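Local coordinates for competence/damage-inducible protein CinA (Agrobacterium tumefaciens, PDB 2A9S) that is of uncertain function but probably deamidates nicotinamide mononucleotide, like related CinA-type enzymes, at residues A[3-8]-A[43-48]; A[19-24]-A[164-169]; A[27-32]-A[92-97]; A[108-113]-A[148-153]. All blocks are in the same frame, centred on the assembly; numbering follows the deposited sequence.

How the interactions relate
Interactions 1 and 4 lie where the two subunits of the dimer meet, and the charged side chain at each, Glu45 and Arg151, shows its aliphatic part to its own chain and much of its polar end to the neighbour, Glu45 of one subunit pairing with Arg151 of the other. Interactions 3 and 4 are buried, interactions 1 and 2 only partly. Interaction 3, between sheet and helix, uses small residues and one serine hydroxyl; interaction 2 joins the C-terminal parts of two helices through an amide among hydrocarbons. Interactions 2 and 4 share helix 147-167, on opposite sides of the chain's centre. Leu43 of interaction 1 packs on Thr30 and Val28 of interaction 3, while Phe6 meets Leu152 of interaction 4.

Interaction 1: residues A[3-8]-A[43-48]; sequences MSLFPG and LTEIAG
The Phe6 ring meets Glu45 at its edge, where Glu45 CG lies near the ring plane, 3.9 Å from Phe6 CD2 and equally far from CE2. The carboxylate of Glu45 does not lie along the ring: the two planes stand 53° apart. Around the same ring Leu38 and Ala42 of helix 38-43 and Leu152 of helix 147-167 add aliphatic contacts, an apolar setting that suits a buried phenylalanine. Leu5 touches the other end of the glutamate, its CB resting 3.9 Å from Glu45 OE1. A bend at chi2 (-68°) lets one side chain do both jobs, with its methylene against the ring and its carboxylate turned aside.

Here the N-terminal segment 3-8, which leads through Pro7 at the N-cap into helix 8-24, is laid against the turn after helix 38-43. That turn is a type I beta turn from Leu43 to Ile46, and its bond from Ile46 N to Leu43 O is weak at 3.4 Å. Glutamate suits the place because its polar end is used by the dimer: in the second subunit, Arg151 NE forms a salt bridge with Glu45 OE2 and Thr148 OG1 is hydrogen-bonded to OE1. Leu5 likewise packs on Leu38 of that neighbour, and the carbonyl of Thr44 accepts a bond from its Arg147.

Interaction 2: residues A[19-24]-A[164-169]; sequences TDFTPL and ALNQAG
This is a helix-to-helix contact in which a polar amide, that of Asn166, sits against two hydrocarbon side chains, Phe21 and Leu24, where the C-terminal parts of helices 8-24 and 147-167 come together. Asn166 carries most of it. The backbone places its CB 3.5 Å from Phe21 CE1 and 3.8 Å from Phe21 CZ. With CG anti to the backbone N (chi1 -176°), the amide is carried on between Phe21 and Leu24. Its ND2 approaches Phe21 CE1 to 3.5 Å obliquely, with amide and ring planes 65° apart. Leu24 and Asn166 extend toward each other from opposite directions, bringing ND2 of Asn166 3.5 Å from Leu24 CD1.

Phe21 and Leu24 are three residues apart, about one helical turn, which brings them to the same flank. Both helices cover one side of the central sheet in this alpha/beta fold, and strand 102-108 lies beneath their junction: the ring of Phe102 meets that of Phe21 at about 60° and also touches Leu165 and Asn166. A large flat phenylalanine suits the buried inner position, whereas exposed Leu24 lies at the outer margin. Gly169 N bonds to Asn166 O at 2.9 Å as the chain leaves that helix.

Interaction 3: residues A[27-32]-A[92-97]; sequences MVSTAE and HGALYR
Ser29 leaves strand 28-32 pointing toward helix 84-96, and its CB already lies 3.8 Å from Ala94 O. At the tip, OG donates a hydrogen bond to that carbonyl, 2.9 Å from Ala94 O. It gets there by sitting between its own backbone N and carbonyl carbon (chi1 63°), and it approaches from above the carbonyl plane, with a C=O...donor angle of 108°. Ser29 OG also lies 3.9 Å from Ala94 CB. Ser29 has a second conformer, so the bond is that of one of two positions.

Two residues along the strand, on the same side, Ala31 CB meets Ala94 CB at 3.8 Å. Strand and helix axes approach to 7.8 Å and run at 143°; helix 84-96 precedes strand 102-108, which lies parallel to and beside 28-32 in this alpha/beta fold. Alanines and a serine fit this spacing, since each adds only one or two heavy atoms between the backbones. Ala103 of strand 102-108 adds another small side chain, against Ser29 and Ala94, and also touches Leu95.

Ser98 OG, and Ser29 OG in the conformer described, can both bond Ala94 O, consistent with this buried carbonyl being satisfied where the helix is ending.

Interaction 4: residues A[108-113]-A[148-153]; sequences GIAGPG and TEIRLA
Ile150 and Arg151 meet Ala110 with neighbouring side chains. The two branches of Ile150 divide the work: CD1 presses on the carbonyl, 3.3 Å from Ala110 O, while CG2 lies 3.9 Å from Ala110 CA and 4.0 Å from Ile109 O. Having CG1 beside the backbone N (chi1 -68°) and CG2 anti to it spreads the branches over the loop backbone. On the other flank the methyl of Ala110 rests on the aliphatic part of Arg151, with Ala110 CB 3.9 Å from Arg151 CG and 4.1 Å from Arg151 CD. Backbones come close, the CA atoms of Ala110 and Ile150 being 5.6 Å apart, a spacing that suits alanine's single methyl.

Beyond this shell, Val121 and Ile145 add apolar neighbours to Ile150, whose methyls otherwise rest on the loop backbone. Segment 108-113 runs from the end of strand 102-108 into the loop after it, and helix 147-167 is near its start here. The loop turns at Gly111, where phi is positive, and enters Pro112 through a cis peptide bond; Gly111 O is held by Arg147 NH1. Arg151 is bent at chi3 (52°), which turns its guanidinium away from the line of its stem.

Hydrocarbon lies against backbone and methyl inside, with the guanidinium shared between Cys34 O of its own chain and Thr44 and Glu45 of the second subunit, the last by a salt bridge: the loop fit itself needs no hydrogen bond between the segments, and the stem of Arg151 is packed where its guanidinium can serve the dimer interface.

Interaction 1: residues A[3-8]-A[43-48]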
loop_
_atom_site.group_PDB
_atom_site.type_symbol
_atom_site.label_atom_id
_atom_site.label_comp_id
_atom_site.label_asym_id
_atom_site.label_seq_id
_atom_site.Cartn_x
_atom_site.Cartn_y
_atom_site.Cartn_z
ATOM N N MET A 3 -16.767 -11.199 6.091
ATOM C CA MET A 3 -15.481 -11.489 6.791
ATOM C C MET A 3 -14.772 -10.180 7.107
ATOM O O MET A 3 -14.576 -9.347 6.220
ATOM C CB MET A 3 -14.569 -12.348 5.902
ATOM C CG MET A 3 -13.225 -12.658 6.536
ATOM S SD MET A 3 -12.153 -13.668 5.482
ATOM C CE MET A 3 -10.770 -13.917 6.602
ATOM N N SER A 4 -14.382 -9.999 8.362
ATOM C CA SER A 4 -13.694 -8.771 8.762
ATOM C C SER A 4 -12.177 -9.020 8.778
ATOM O O SER A 4 -11.731 -10.148 9.069
ATOM C CB SER A 4 -14.179 -8.334 10.138
ATOM O OG SER A 4 -14.399 -6.929 10.174
ATOM N N LEU A 5 -11.396 -8.003 8.416
ATOM C CA LEU A 5 -9.934 -8.086 8.540
ATOM C C LEU A 5 -9.484 -7.069 9.578
ATOM O O LEU A 5 -8.748 -7.413 10.492
ATOM C CB LEU A 5 -9.212 -7.881 7.178
ATOM C CG LEU A 5 -7.675 -7.862 7.174
ATOM C CD1 LEU A 5 -7.048 -9.194 7.632
ATOM C CD2 LEU A 5 -7.087 -7.461 5.808
ATOM N N PHE A 6 -9.927 -5.821 9.435
ATOM C CA PHE A 6 -9.568 -4.753 10.385
ATOM C C PHE A 6 -10.541 -4.661 11.556
ATOM O O PHE A 6 -11.678 -5.120 11.435
ATOM C CB PHE A 6 -9.522 -3.387 9.680
ATOM C CG PHE A 6 -8.377 -3.262 8.699
ATOM C CD1 PHE A 6 -7.150 -2.761 9.122
ATOM C CD2 PHE A 6 -8.519 -3.695 7.373
ATOM C CE1 PHE A 6 -6.078 -2.679 8.204
ATOM C CE2 PHE A 6 -7.477 -3.582 6.450
ATOM C CZ PHE A 6 -6.256 -3.073 6.887
ATOM N N PRO A 7 -10.111 -4.031 12.669
ATOM C CA PRO A 7 -11.039 -3.727 13.774
ATOM C C PRO A 7 -12.302 -2.997 13.290
ATOM O O PRO A 7 -12.228 -2.110 12.432
ATOM C CB PRO A 7 -10.228 -2.815 14.672
ATOM C CG PRO A 7 -8.801 -3.231 14.438
ATOM C CD PRO A 7 -8.741 -3.566 12.968
ATOM N N GLY A 8 -13.445 -3.360 13.867
ATOM C CA GLY A 8 -14.746 -2.826 13.482
ATOM C C GLY A 8 -14.840 -1.317 13.331
ATOM O O GLY A 8 -15.463 -0.825 12.368
ATOM N N LEU A 43 -9.115 1.206 3.456
ATOM C CA LEU A 43 -10.080 1.863 2.562
ATOM C C LEU A 43 -10.636 0.912 1.496
ATOM O O LEU A 43 -11.834 0.969 1.150
ATOM C CB LEU A 43 -9.435 3.057 1.880
ATOM C CG LEU A 43 -9.226 4.237 2.837
ATOM C CD1 LEU A 43 -8.179 5.149 2.221
ATOM C CD2 LEU A 43 -10.543 5.018 3.068
ATOM N N THR A 44 -9.777 0.012 1.001
ATOM C CA THR A 44 -10.185 -0.829 -0.120
ATOM C C THR A 44 -10.861 -2.120 0.372
ATOM O O THR A 44 -11.259 -2.959 -0.430
ATOM C CB THR A 44 -9.038 -1.118 -1.076
ATOM O OG1 THR A 44 -7.972 -1.734 -0.367
ATOM C CG2 THR A 44 -8.488 0.182 -1.706
ATOM N N GLU A 45 -11.028 -2.268 1.687
ATOM C CA GLU A 45 -11.931 -3.312 2.216
ATOM C C GLU A 45 -13.421 -3.041 1.859
ATOM O O GLU A 45 -14.246 -3.962 1.823
ATOM C CB GLU A 45 -11.757 -3.444 3.734
ATOM C CG GLU A 45 -10.514 -4.264 4.114
ATOM C CD GLU A 45 -10.669 -5.749 3.724
ATOM O OE1 GLU A 45 -11.486 -6.494 4.365
ATOM O OE2 GLU A 45 -9.950 -6.171 2.801
ATOM N N ILE A 46 -13.737 -1.785 1.562
ATOM C CA ILE A 46 -15.099 -1.337 1.318
ATOM C C ILE A 46 -15.531 -1.469 -0.154
ATOM O O ILE A 46 -14.881 -0.928 -1.068
ATOM C CB ILE A 46 -15.248 0.119 1.795
ATOM C CG1 ILE A 46 -14.685 0.290 3.232
ATOM C CG2 ILE A 46 -16.691 0.637 1.581
ATOM C CD1 ILE A 46 -15.353 -0.535 4.286
ATOM N N ALA A 47 -16.617 -2.206 -0.382
ATOM C CA ALA A 47 -17.167 -2.297 -1.726
ATOM C C ALA A 47 -17.590 -0.897 -2.182
ATOM O O ALA A 47 -18.207 -0.141 -1.425
ATOM C CB ALA A 47 -18.329 -3.285 -1.784
ATOM N N GLY A 48 -17.203 -0.551 -3.405
ATOM C CA GLY A 48 -17.377 0.808 -3.926
ATOM C C GLY A 48 -16.164 1.704 -3.748
ATOM O O GLY A 48 -16.124 2.818 -4.271
#

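Interaction 2: residues A[19-24]-A[164-169]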
loop_
_atom_site.group_PDB
_atom_site.type_symbol
_atom_site.label_atom_id
_atom_site.label_comp_id
_atom_site.label_asym_id
_atom_site.label_seq_id
_atom_site.Cartn_x
_atom_site.Cartn_y
_atom_site.Cartn_z
ATOM N N THR A 19 -18.508 6.216 1.707
ATOM C CA THR A 19 -19.905 6.619 1.614
ATOM C C THR A 19 -20.052 8.137 1.364
ATOM O O THR A 19 -20.838 8.558 0.527
ATOM C CB THR A 19 -20.686 6.151 2.855
ATOM O OG1 THR A 19 -20.529 4.721 2.999
ATOM C CG2 THR A 19 -22.156 6.458 2.681
ATOM N N ASP A 20 -19.260 8.930 2.082
ATOM C CA ASP A 20 -19.292 10.393 1.986
ATOM C C ASP A 20 -18.666 10.901 0.689
ATOM O O ASP A 20 -19.221 11.795 0.025
ATOM C CB ASP A 20 -18.589 11.026 3.196
ATOM C CG ASP A 20 -19.495 11.148 4.429
ATOM O OD1 ASP A 20 -20.743 10.974 4.336
ATOM O OD2 ASP A 20 -18.943 11.452 5.509
ATOM N N PHE A 21 -17.500 10.350 0.327
ATOM C CA PHE A 21 -16.728 10.928 -0.758
ATOM C C PHE A 21 -17.371 10.588 -2.102
ATOM O O PHE A 21 -17.228 11.339 -3.067
ATOM C CB PHE A 21 -15.281 10.441 -0.718
ATOM C CG PHE A 21 -14.443 11.091 0.359
ATOM C CD1 PHE A 21 -15.019 11.630 1.497
ATOM C CD2 PHE A 21 -13.062 11.121 0.239
ATOM C CE1 PHE A 21 -14.223 12.212 2.493
ATOM C CE2 PHE A 21 -12.265 11.701 1.233
ATOM C CZ PHE A 21 -12.843 12.237 2.352
ATOM N N THR A 22 -18.070 9.462 -2.170
ATOM C CA THR A 22 -18.628 9.046 -3.479
ATOM C C THR A 22 -19.603 10.114 -4.057
ATOM O O THR A 22 -19.395 10.576 -5.188
ATOM C CB THR A 22 -19.245 7.622 -3.457
ATOM O OG1 THR A 22 -18.225 6.626 -3.163
ATOM C CG2 THR A 22 -19.876 7.314 -4.822
ATOM N N PRO A 23 -20.673 10.491 -3.311
ATOM C CA PRO A 23 -21.588 11.514 -3.872
ATOM C C PRO A 23 -20.977 12.903 -4.020
ATOM O O PRO A 23 -21.476 13.707 -4.814
ATOM C CB PRO A 23 -22.755 11.551 -2.870
ATOM C CG PRO A 23 -22.155 11.066 -1.563
ATOM C CD PRO A 23 -21.163 9.978 -2.016
ATOM N N LEU A 24 -19.925 13.170 -3.260
ATOM C CA LEU A 24 -19.168 14.394 -3.399
ATOM C C LEU A 24 -18.182 14.397 -4.585
ATOM O O LEU A 24 -17.640 15.454 -4.945
ATOM C CB LEU A 24 -18.461 14.722 -2.064
ATOM C CG LEU A 24 -19.347 15.138 -0.867
ATOM C CD1 LEU A 24 -18.556 15.153 0.440
ATOM C CD2 LEU A 24 -19.962 16.501 -1.140
ATOM N N ALA A 164 -12.054 14.590 8.804
ATOM C CA ALA A 164 -11.965 15.971 9.288
ATOM C C ALA A 164 -11.594 16.957 8.186
ATOM O O ALA A 164 -12.169 18.065 8.110
ATOM C CB ALA A 164 -10.976 16.069 10.442
ATOM N N LEU A 165 -10.642 16.563 7.336
ATOM C CA LEU A 165 -10.196 17.399 6.217
ATOM C C LEU A 165 -11.346 17.637 5.250
ATOM O O LEU A 165 -11.506 18.761 4.774
ATOM C CB LEU A 165 -8.997 16.790 5.486
ATOM C CG LEU A 165 -8.360 17.605 4.347
ATOM C CD1 LEU A 165 -7.566 18.787 4.888
ATOM C CD2 LEU A 165 -7.446 16.690 3.518
ATOM N N ASN A 166 -12.163 16.607 4.994
ATOM C CA ASN A 166 -13.361 16.799 4.169
ATOM C C ASN A 166 -14.420 17.738 4.779
ATOM O O ASN A 166 -15.005 18.571 4.076
ATOM C CB ASN A 166 -14.028 15.481 3.835
ATOM C CG ASN A 166 -15.226 15.663 2.890
ATOM O OD1 ASN A 166 -15.157 16.433 1.923
ATOM N ND2 ASN A 166 -16.318 14.975 3.177
ATOM N N GLN A 167 -14.677 17.569 6.079
ATOM C CA GLN A 167 -15.614 18.435 6.821
ATOM C C GLN A 167 -15.236 19.892 6.640
ATOM O O GLN A 167 -16.100 20.744 6.400
ATOM C CB GLN A 167 -15.592 18.092 8.311
ATOM C CG GLN A 167 -16.227 16.765 8.662
ATOM C CD GLN A 167 -16.163 16.461 10.165
ATOM O OE1 GLN A 167 -15.335 17.026 10.910
ATOM N NE2 GLN A 167 -17.039 15.558 10.618
ATOM N N ALA A 168 -13.938 20.162 6.725
ATOM C CA ALA A 168 -13.368 21.492 6.542
ATOM C C ALA A 168 -13.402 22.034 5.091
ATOM O O ALA A 168 -12.797 23.064 4.806
ATOM C CB ALA A 168 -11.932 21.511 7.082
ATOM N N GLY A 169 -14.090 21.358 4.176
ATOM C CA GLY A 169 -14.114 21.798 2.768
ATOM C C GLY A 169 -15.504 21.892 2.162
ATOM O O GLY A 169 -16.436 21.227 2.632
#

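Interaction 3: residues A[27-32]-A[92-97]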
loop_
_atom_site.group_PDB
_atom_site.type_symbol
_atom_site.label_atom_id
_atom_site.label_comp_id
_atom_site.label_asym_id
_atom_site.label_seq_id
_atom_site.Cartn_x
_atom_site.Cartn_y
_atom_site.Cartn_z
ATOM N N MET A 27 -11.788 12.036 -4.317
ATOM C CA MET A 27 -10.880 10.904 -4.304
ATOM C C MET A 27 -9.732 11.172 -3.348
ATOM O O MET A 27 -9.428 12.341 -3.022
ATOM C CB MET A 27 -10.335 10.579 -5.696
ATOM C CG MET A 27 -11.426 10.150 -6.712
ATOM S SD MET A 27 -10.743 9.539 -8.277
ATOM C CE MET A 27 -10.472 7.836 -7.784
ATOM N N VAL A 28 -9.094 10.077 -2.916
ATOM C CA VAL A 28 -8.032 10.133 -1.925
ATOM C C VAL A 28 -6.785 9.413 -2.433
ATOM O O VAL A 28 -6.888 8.430 -3.193
ATOM C CB VAL A 28 -8.487 9.501 -0.569
ATOM C CG1 VAL A 28 -8.924 8.053 -0.754
ATOM C CG2 VAL A 28 -7.378 9.629 0.506
ATOM N N SER A 29 -5.632 9.884 -2.001
ATOM C CA SER A 29 -4.401 9.133 -2.194
ATOM C C SER A 29 -3.707 9.015 -0.861
ATOM O O SER A 29 -3.930 9.828 0.032
ATOM C CB SER A 29 -3.488 9.788 -3.224
ATOM O OG SER A 29 -3.062 11.061 -2.805
ATOM N N THR A 30 -2.884 7.984 -0.726
ATOM C CA THR A 30 -2.260 7.721 0.561
ATOM C C THR A 30 -0.777 7.635 0.340
ATOM O O THR A 30 -0.330 7.175 -0.723
ATOM C CB THR A 30 -2.793 6.371 1.165
ATOM O OG1 THR A 30 -2.431 5.287 0.313
ATOM C CG2 THR A 30 -4.346 6.381 1.232
ATOM N N ALA A 31 -0.013 8.030 1.356
ATOM C CA ALA A 31 1.430 7.936 1.311
ATOM C C ALA A 31 1.851 7.331 2.640
ATOM O O ALA A 31 1.642 7.964 3.670
ATOM C CB ALA A 31 2.044 9.310 1.170
ATOM N N GLU A 32 2.462 6.149 2.631
ATOM C CA GLU A 32 2.588 5.402 3.870
ATOM C C GLU A 32 4.016 4.955 4.112
ATOM O O GLU A 32 4.639 4.326 3.261
ATOM C CB GLU A 32 1.678 4.163 3.846
ATOM C CG GLU A 32 0.216 4.508 3.516
ATOM C CD GLU A 32 -0.681 3.338 3.623
ATOM O OE1 GLU A 32 -0.581 2.629 4.649
ATOM O OE2 GLU A 32 -1.500 3.167 2.688
ATOM N N HIS A 92 1.945 16.527 0.475
ATOM C CA HIS A 92 1.994 17.393 -0.687
ATOM C C HIS A 92 2.361 16.596 -1.944
ATOM O O HIS A 92 1.688 16.720 -2.991
ATOM C CB HIS A 92 3.004 18.513 -0.453
ATOM C CG HIS A 92 3.097 19.469 -1.597
ATOM N ND1 HIS A 92 4.108 19.415 -2.529
ATOM C CD2 HIS A 92 2.276 20.478 -1.981
ATOM C CE1 HIS A 92 3.924 20.374 -3.424
ATOM N NE2 HIS A 92 2.813 21.027 -3.120
ATOM N N GLY A 93 3.426 15.792 -1.852
ATOM C CA GLY A 93 3.823 14.904 -2.958
ATOM C C GLY A 93 2.743 13.929 -3.411
ATOM O O GLY A 93 2.512 13.746 -4.623
ATOM N N ALA A 94 2.061 13.300 -2.446
ATOM C CA ALA A 94 1.058 12.290 -2.790
ATOM C C ALA A 94 -0.144 12.932 -3.454
ATOM O O ALA A 94 -0.834 12.294 -4.271
ATOM C CB ALA A 94 0.622 11.495 -1.562
ATOM N N LEU A 95 -0.390 14.188 -3.110
ATOM C CA LEU A 95 -1.523 14.913 -3.620
ATOM C C LEU A 95 -1.260 15.333 -5.060
ATOM O O LEU A 95 -2.061 15.037 -5.957
ATOM C CB LEU A 95 -1.832 16.138 -2.735
ATOM C CG LEU A 95 -3.050 16.943 -3.171
ATOM C CD1 LEU A 95 -4.331 16.138 -3.122
ATOM C CD2 LEU A 95 -3.136 18.245 -2.328
ATOM N N TYR A 96 -0.123 15.981 -5.300
ATOM C CA TYR A 96 0.164 16.537 -6.627
ATOM C C TYR A 96 0.835 15.555 -7.614
ATOM O O TYR A 96 1.022 15.882 -8.790
ATOM C CB TYR A 96 0.875 17.912 -6.531
ATOM C CG TYR A 96 0.023 18.971 -5.839
ATOM C CD1 TYR A 96 -1.099 19.513 -6.466
ATOM C CD2 TYR A 96 0.323 19.412 -4.555
ATOM C CE1 TYR A 96 -1.901 20.461 -5.829
ATOM C CE2 TYR A 96 -0.467 20.362 -3.915
ATOM C CZ TYR A 96 -1.574 20.875 -4.552
ATOM O OH TYR A 96 -2.350 21.821 -3.920
ATOM N N ARG A 97 1.148 14.343 -7.145
ATOM C CA ARG A 97 1.475 13.219 -8.029
ATOM C C ARG A 97 0.304 12.212 -8.152
ATOM O O ARG A 97 0.503 11.001 -8.370
ATOM C CB ARG A 97 2.788 12.557 -7.620
ATOM C CG ARG A 97 3.977 13.490 -7.850
ATOM C CD ARG A 97 5.230 13.006 -7.205
ATOM N NE ARG A 97 6.309 14.011 -7.244
ATOM C CZ ARG A 97 7.605 13.718 -7.368
ATOM N NH1 ARG A 97 8.014 12.465 -7.512
ATOM N NH2 ARG A 97 8.502 14.688 -7.365
#

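Interaction 4: residues A[108-113]-A[148-153]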
loop_
_atom_site.group_PDB
_atom_site.type_symbol
_atom_site.label_atom_id
_atom_site.label_comp_id
_atom_site.label_asym_id
_atom_site.label_seq_id
_atom_site.Cartn_x
_atom_site.Cartn_y
_atom_site.Cartn_z
ATOM N N GLY A 108 6.251 7.164 10.913
ATOM C CA GLY A 108 6.404 6.911 12.357
ATOM C C GLY A 108 7.272 5.720 12.678
ATOM O O GLY A 108 7.888 5.129 11.768
ATOM N N ILE A 109 7.296 5.372 13.977
ATOM C CA ILE A 109 8.115 4.279 14.480
ATOM C C ILE A 109 7.215 3.203 15.069
ATOM O O ILE A 109 6.721 3.357 16.182
ATOM C CB ILE A 109 9.112 4.756 15.563
ATOM C CG1 ILE A 109 9.936 5.916 15.002
ATOM C CG2 ILE A 109 9.981 3.592 16.000
ATOM C CD1 ILE A 109 10.732 6.709 16.057
ATOM N N ALA A 110 6.988 2.137 14.312
ATOM C CA ALA A 110 6.091 1.060 14.786
ATOM C C ALA A 110 6.802 0.113 15.763
ATOM O O ALA A 110 6.158 -0.601 16.539
ATOM C CB ALA A 110 5.449 0.291 13.597
ATOM N N GLY A 111 8.132 0.149 15.745
ATOM C CA GLY A 111 8.929 -0.730 16.579
ATOM C C GLY A 111 8.838 -2.176 16.126
ATOM O O GLY A 111 8.174 -2.490 15.096
ATOM N N PRO A 112 9.457 -3.094 16.891
ATOM C CA PRO A 112 10.047 -2.946 18.226
ATOM C C PRO A 112 11.328 -2.083 18.248
ATOM O O PRO A 112 11.605 -1.426 19.265
ATOM C CB PRO A 112 10.338 -4.406 18.611
ATOM C CG PRO A 112 10.641 -5.047 17.316
ATOM C CD PRO A 112 9.617 -4.473 16.392
ATOM N N GLY A 113 12.053 -2.012 17.128
ATOM C CA GLY A 113 13.324 -1.291 17.106
ATOM C C GLY A 113 13.225 0.163 16.675
ATOM O O GLY A 113 12.260 0.570 16.040
ATOM N N THR A 148 1.946 -4.186 15.391
ATOM C CA THR A 148 0.621 -4.215 14.774
ATOM C C THR A 148 -0.307 -3.187 15.461
ATOM O O THR A 148 -1.057 -2.458 14.797
ATOM C CB THR A 148 -0.020 -5.642 14.862
ATOM O OG1 THR A 148 0.852 -6.594 14.243
ATOM C CG2 THR A 148 -1.343 -5.646 14.082
ATOM N N GLU A 149 -0.244 -3.122 16.800
ATOM C CA GLU A 149 -1.032 -2.145 17.567
ATOM C C GLU A 149 -0.809 -0.681 17.145
ATOM O O GLU A 149 -1.784 0.064 16.942
ATOM C CB GLU A 149 -0.780 -2.333 19.067
ATOM C CG GLU A 149 -1.285 -3.688 19.585
ATOM C CD GLU A 149 -0.311 -4.905 19.421
ATOM O OE1 GLU A 149 0.700 -4.877 18.684
ATOM O OE2 GLU A 149 -0.579 -5.953 20.062
ATOM N N ILE A 150 0.459 -0.287 16.977
ATOM C CA ILE A 150 0.800 1.073 16.516
ATOM C C ILE A 150 0.336 1.309 15.070
ATOM O O ILE A 150 -0.195 2.365 14.748
ATOM C CB ILE A 150 2.336 1.360 16.673
ATOM C CG1 ILE A 150 2.708 1.441 18.167
ATOM C CG2 ILE A 150 2.753 2.651 15.948
ATOM C CD1 ILE A 150 4.186 1.191 18.485
ATOM N N ARG A 151 0.553 0.315 14.219
ATOM C CA ARG A 151 0.108 0.402 12.828
ATOM C C ARG A 151 -1.412 0.587 12.721
ATOM O O ARG A 151 -1.916 1.453 11.978
ATOM C CB ARG A 151 0.615 -0.805 12.029
ATOM C CG ARG A 151 2.135 -0.680 11.785
ATOM C CD ARG A 151 2.785 -2.060 11.562
ATOM N NE ARG A 151 2.178 -2.910 10.554
ATOM C CZ ARG A 151 2.485 -2.907 9.250
ATOM N NH1 ARG A 151 3.341 -1.997 8.735
ATOM N NH2 ARG A 151 1.916 -3.808 8.461
ATOM N N LEU A 152 -2.156 -0.197 13.497
ATOM C CA LEU A 152 -3.615 -0.086 13.432
ATOM C C LEU A 152 -4.072 1.243 14.049
ATOM O O LEU A 152 -4.994 1.877 13.534
ATOM C CB LEU A 152 -4.299 -1.288 14.083
ATOM C CG LEU A 152 -4.089 -2.588 13.282
ATOM C CD1 LEU A 152 -4.654 -3.752 14.075
ATOM C CD2 LEU A 152 -4.716 -2.472 11.881
ATOM N N ALA A 153 -3.431 1.666 15.140
ATOM C CA ALA A 153 -3.730 2.952 15.770
ATOM C C ALA A 153 -3.509 4.093 14.766
ATOM O O ALA A 153 -4.323 5.037 14.669
ATOM C CB ALA A 153 -2.812 3.169 17.001
#